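Local atomic coordinates of sensor protein kinase WalK (Staphylococcus aureus, PDB entry 4YWZ), a protein that serves as the membrane sensor histidine kinase of the essential WalKR two-component system, the portion described here being its extracellular receptor domain. Residues 144-147 against 148-152; 54-57 against 58-61. The protein carries 1 engineered substitution. All coordinates share one frame; numbering follows the deposited sequence.

Contact 1: residues 144-147 against 148-152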
loop_
_atom_site.group_PDB
_atom_site.type_symbol
_atom_site.label_atom_id
_atom_site.label_comp_id
_atom_site.label_asym_id
_atom_site.label_seq_id
_atom_site.Cartn_x
_atom_site.Cartn_y
_atom_site.Cartn_z
ATOM N N TYR A 144 0.950 3.558 -10.592
ATOM C CA TYR A 144 1.429 3.825 -11.950
ATOM C C TYR A 144 2.848 4.282 -11.997
ATOM O O TYR A 144 3.635 3.819 -12.858
ATOM C CB TYR A 144 0.451 4.810 -12.613
ATOM C CG TYR A 144 -0.953 4.276 -12.886
ATOM C CD1 TYR A 144 -1.222 3.349 -13.912
ATOM C CD2 TYR A 144 -1.995 4.721 -12.177
ATOM C CE1 TYR A 144 -2.540 2.941 -14.137
ATOM C CE2 TYR A 144 -3.317 4.302 -12.429
ATOM C CZ TYR A 144 -3.560 3.445 -13.397
ATOM O OH TYR A 144 -4.854 3.050 -13.580
ATOM N N ASN A 145 3.236 5.121 -11.058
ATOM C CA ASN A 145 4.617 5.637 -10.971
ATOM C C ASN A 145 5.599 4.493 -10.712
ATOM O O ASN A 145 6.646 4.390 -11.317
ATOM C CB ASN A 145 4.820 6.703 -9.936
ATOM C CG ASN A 145 4.247 8.094 -10.329
ATOM O OD1 ASN A 145 4.101 8.398 -11.507
ATOM N ND2 ASN A 145 3.880 8.846 -9.342
ATOM N N GLN A 146 5.221 3.609 -9.798
ATOM C CA GLN A 146 6.133 2.475 -9.488
ATOM C C GLN A 146 6.220 1.520 -10.680
ATOM O O GLN A 146 7.299 1.006 -10.957
ATOM C CB GLN A 146 5.709 1.852 -8.197
ATOM C CG GLN A 146 6.659 0.692 -7.852
ATOM C CD GLN A 146 8.152 1.026 -7.676
ATOM O OE1 GLN A 146 8.583 2.201 -7.645
ATOM N NE2 GLN A 146 8.964 -0.084 -7.549
ATOM N N LEU A 147 5.129 1.263 -11.370
ATOM C CA LEU A 147 5.129 0.371 -12.539
ATOM C C LEU A 147 6.052 0.961 -13.601
ATOM O O LEU A 147 6.829 0.271 -14.267
ATOM C CB LEU A 147 3.715 0.185 -13.051
ATOM C CG LEU A 147 2.795 -0.715 -12.250
ATOM C CD1 LEU A 147 1.374 -0.626 -12.717
ATOM C CD2 LEU A 147 3.293 -2.124 -12.518
ATOM N N ASN A 148 5.982 2.283 -13.782
ATOM C CA ASN A 148 6.840 2.907 -14.807
ATOM C C ASN A 148 8.265 2.828 -14.394
ATOM O O ASN A 148 9.163 2.567 -15.217
ATOM C CB ASN A 148 6.444 4.385 -15.014
ATOM C CG ASN A 148 5.271 4.551 -15.969
ATOM O OD1 ASN A 148 5.013 3.747 -16.871
ATOM N ND2 ASN A 148 4.499 5.595 -15.720
ATOM N N ASN A 149 8.562 2.950 -13.098
ATOM C CA ASN A 149 9.919 2.843 -12.637
ATOM C C ASN A 149 10.575 1.436 -12.844
ATOM O O ASN A 149 11.766 1.328 -12.937
ATOM C CB ASN A 149 9.929 3.104 -11.153
ATOM C CG ASN A 149 11.250 3.377 -10.618
ATOM O OD1 ASN A 149 12.050 4.089 -11.228
ATOM N ND2 ASN A 149 11.512 2.863 -9.447
ATOM N N ILE A 150 9.778 0.384 -12.855
ATOM C CA ILE A 150 10.285 -0.979 -13.074
ATOM C C ILE A 150 10.034 -1.448 -14.488
ATOM O O ILE A 150 10.117 -2.653 -14.787
ATOM C CB ILE A 150 9.682 -2.019 -12.057
ATOM C CG1 ILE A 150 8.200 -2.194 -12.236
ATOM C CG2 ILE A 150 10.027 -1.621 -10.656
ATOM C CD1 ILE A 150 7.566 -3.320 -11.417
ATOM N N ASN A 151 9.607 -0.525 -15.366
ATOM C CA ASN A 151 9.252 -0.874 -16.758
ATOM C C ASN A 151 8.239 -1.973 -16.954
ATOM O O ASN A 151 8.437 -2.892 -17.740
ATOM C CB ASN A 151 10.556 -1.074 -17.557
ATOM C CG ASN A 151 11.459 0.136 -17.449
ATOM O OD1 ASN A 151 11.132 1.212 -17.955
ATOM N ND2 ASN A 151 12.560 0.001 -16.743
ATOM N N GLN A 152 7.122 -1.881 -16.217
ATOM C CA GLN A 152 6.011 -2.743 -16.365
ATOM C C GLN A 152 4.824 -1.764 -16.541
ATOM O O GLN A 152 3.722 -2.251 -16.466
ATOM C CB GLN A 152 5.842 -3.687 -15.124
ATOM C CG GLN A 152 7.105 -4.484 -14.729
ATOM C CD GLN A 152 7.377 -5.696 -15.624
ATOM O OE1 GLN A 152 8.513 -6.180 -15.712
ATOM N NE2 GLN A 152 6.320 -6.221 -16.257
HETATM O O HOH W 1 5.526 7.707 -13.824
#

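Contact 2: residues 54-57 against 58-61. Engineered in segment 54-57: Met56 (natural residue Arg).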
loop_
_atom_site.group_PDB
_atom_site.type_symbol
_atom_site.label_atom_id
_atom_site.label_comp_id
_atom_site.label_asym_id
_atom_site.label_seq_id
_atom_site.Cartn_x
_atom_site.Cartn_y
_atom_site.Cartn_z
ATOM N N ALA A 54 -7.452 9.493 7.125
ATOM C CA ALA A 54 -6.783 10.175 6.025
ATOM C C ALA A 54 -5.287 10.224 6.286
ATOM O O ALA A 54 -4.530 10.552 5.375
ATOM C CB ALA A 54 -7.320 11.577 5.791
ATOM N N ASN A 55 -4.887 9.847 7.476
ATOM C CA ASN A 55 -3.427 9.755 7.753
ATOM C C ASN A 55 -2.753 8.703 6.934
ATOM O O ASN A 55 -1.523 8.708 6.806
ATOM C CB ASN A 55 -3.224 9.381 9.219
ATOM C CG ASN A 55 -1.857 9.730 9.698
ATOM O OD1 ASN A 55 -1.059 8.847 10.045
ATOM N ND2 ASN A 55 -1.556 11.041 9.694
HETATM N N MSE A 56 -3.501 7.723 6.415
HETATM C CA MSE A 56 -2.909 6.690 5.631
HETATM C C MSE A 56 -2.206 7.370 4.447
HETATM O O MSE A 56 -2.707 8.373 3.887
HETATM C CB MSE A 56 -4.009 5.724 5.239
HETATM C CG MSE A 56 -3.741 4.866 4.065
HETATM SE SE MSE A 56 -5.495 3.988 3.933
HETATM C CE MSE A 56 -4.681 2.854 2.661
ATOM N N GLN A 57 -1.032 6.838 4.077
ATOM C CA GLN A 57 -0.256 7.462 2.971
ATOM C C GLN A 57 -1.029 7.495 1.624
ATOM O O GLN A 57 -0.850 8.406 0.853
ATOM C CB GLN A 57 1.121 6.806 2.739
ATOM C CG GLN A 57 1.765 6.143 3.974
ATOM C CD GLN A 57 2.921 5.137 3.596
ATOM O OE1 GLN A 57 2.915 3.978 4.015
ATOM N NE2 GLN A 57 3.883 5.595 2.781
ATOM N N GLU A 58 -1.778 6.475 1.355
ATOM C CA GLU A 58 -2.467 6.339 0.069
ATOM C C GLU A 58 -3.709 7.252 -0.071
ATOM O O GLU A 58 -4.267 7.299 -1.160
ATOM C CB GLU A 58 -2.850 4.895 -0.168
ATOM C CG GLU A 58 -1.661 3.887 -0.203
ATOM C CD GLU A 58 -1.311 3.189 1.131
ATOM O OE1 GLU A 58 -1.439 3.813 2.246
ATOM O OE2 GLU A 58 -0.871 1.989 1.042
ATOM N N ILE A 59 -4.196 7.870 1.035
ATOM C CA ILE A 59 -5.387 8.738 0.936
ATOM C C ILE A 59 -4.973 10.192 0.836
ATOM O O ILE A 59 -4.176 10.728 1.677
ATOM C CB ILE A 59 -6.303 8.471 2.112
ATOM C CG1 ILE A 59 -6.949 7.094 1.872
ATOM C CG2 ILE A 59 -7.388 9.594 2.179
ATOM C CD1 ILE A 59 -7.981 6.673 2.848
ATOM N N GLY A 60 -5.468 10.876 -0.203
ATOM C CA GLY A 60 -5.291 12.307 -0.416
ATOM C C GLY A 60 -6.198 13.168 0.451
ATOM O O GLY A 60 -5.760 14.020 1.205
ATOM N N GLU A 61 -7.497 12.903 0.360
ATOM C CA GLU A 61 -8.519 13.655 1.090
ATOM C C GLU A 61 -9.752 12.784 1.295
ATOM O O GLU A 61 -10.006 11.928 0.475
ATOM C CB GLU A 61 -8.955 14.799 0.256
ATOM C CG GLU A 61 -9.870 15.809 0.991
ATOM C CD GLU A 61 -10.309 17.008 0.123
ATOM O OE1 GLU A 61 -9.967 17.120 -1.068
ATOM O OE2 GLU A 61 -11.112 17.804 0.624
HETATM O O HOH W 2 -1.025 10.946 2.170
#

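Contact 1: residues 144-147 against 148-152
Within helix 141-149, Asn148 N donates to Tyr144 O at 3.0 Å. The Asn148 side chain leans back over the same turn: its first torsion (chi1 -83°) lays CG beside the backbone N, and ND2 reaches Asn145 by way of a water, which accepts from Asn148 ND2 at 3.0 Å and donates to Asn145 OD1 at 2.8 Å, bridging the two amides on the exposed side of the helix. Asn149 N continues the i to i+4 pattern to Asn145 O. Towards the second subunit the Asn149 and Gln146 amides meet obliquely, their planes 59° apart, with Asn149 ND2 3.5 Å from Gln146 OE1. The bend at chi2 of Gln146 turns its amide back beside Asn149 and Ile150, and NE2 also donates to Glu52 O of the second subunit. Ile150 is the first residue to leave helical geometry; its N bonds to Gln146 O and, weakly, to Leu147 O, while its CG2 lies 3.6 Å from Gln146 NE2. The helix then closes in a Schellman motif, with Asn151, at positive phi, as the C-prime residue: Asn151 N donates to Asn148 O at 3.1 Å. Gln152 N reaches back to Leu147 O at 2.9 Å in a nearly straight bond, N-H...O 175°. The Gln152 side chain crosses that of Leu147 at about a right angle, with Gln152 CB 4.0 Å from Leu147 CD2; Leu147 also touches Glu8 of helix 7-37.

Contact 2: residues 54-57 against 58-61
Met56 and Ile59 bracket a type I beta turn that leads from the end of helix 46-54 into strand 59-66, and their side chains meet at about a right angle. Met56 is an engineered residue, arginine in the natural sequence, modelled as selenomethionine. Its CG is anti to the backbone N and the chain beyond is extended, which brings SE to 3.8 Å from Ile59 CD1. The other branch of Ile59, CG2, turns to the preceding residues and packs 4.1 Å from Ala54 CB, so one isoleucine arm meets Met56 and the other Ala54. Glu58 crosses the Met56 chain obliquely: its bend at chi2 folds the carboxylate back against the selenomethionine chain, Glu58 OE1 lying 3.1 Å from Met56 CG and 3.4 Å from Met56 CE, so that an acidic group lies against an apolar chain. Met56 also touches Asn18, Ile19 and Tyr22 of helix 7-37. Just past the turn, Gly60 and Glu61 form a classic beta bulge in strand 59-66, both opposite Glu137 of strand 129-138. One backbone bond closes the turn, Ile59 N donating to Met56 O at 3.3 Å. The N-H...O angle is 156°, yet the approach is not along a lone pair: the C=O...N angle is 117°, and the donor N sits above the carbonyl plane, 61° out of it.

In the fold
Contact 2 precedes contact 1 in the chain and lies nearer the middle of the domain, its centre about 10 Å from the chain centre against 25 Å for contact 1. Within one subunit they do not touch: their centres are 21 Å apart and their nearest atoms about 11 Å. Across the dimer, however, the same regions meet. Gln146 of contact 1 packs on Met56 of the second subunit, and Asn149 on Asn55 of that subunit. Both contacts also flank helix 7-37, through Leu147 and Ile150 in contact 1 and Met56 and Glu58 in contact 2. Residues 54-61 belong to the Cache-type sensor domain.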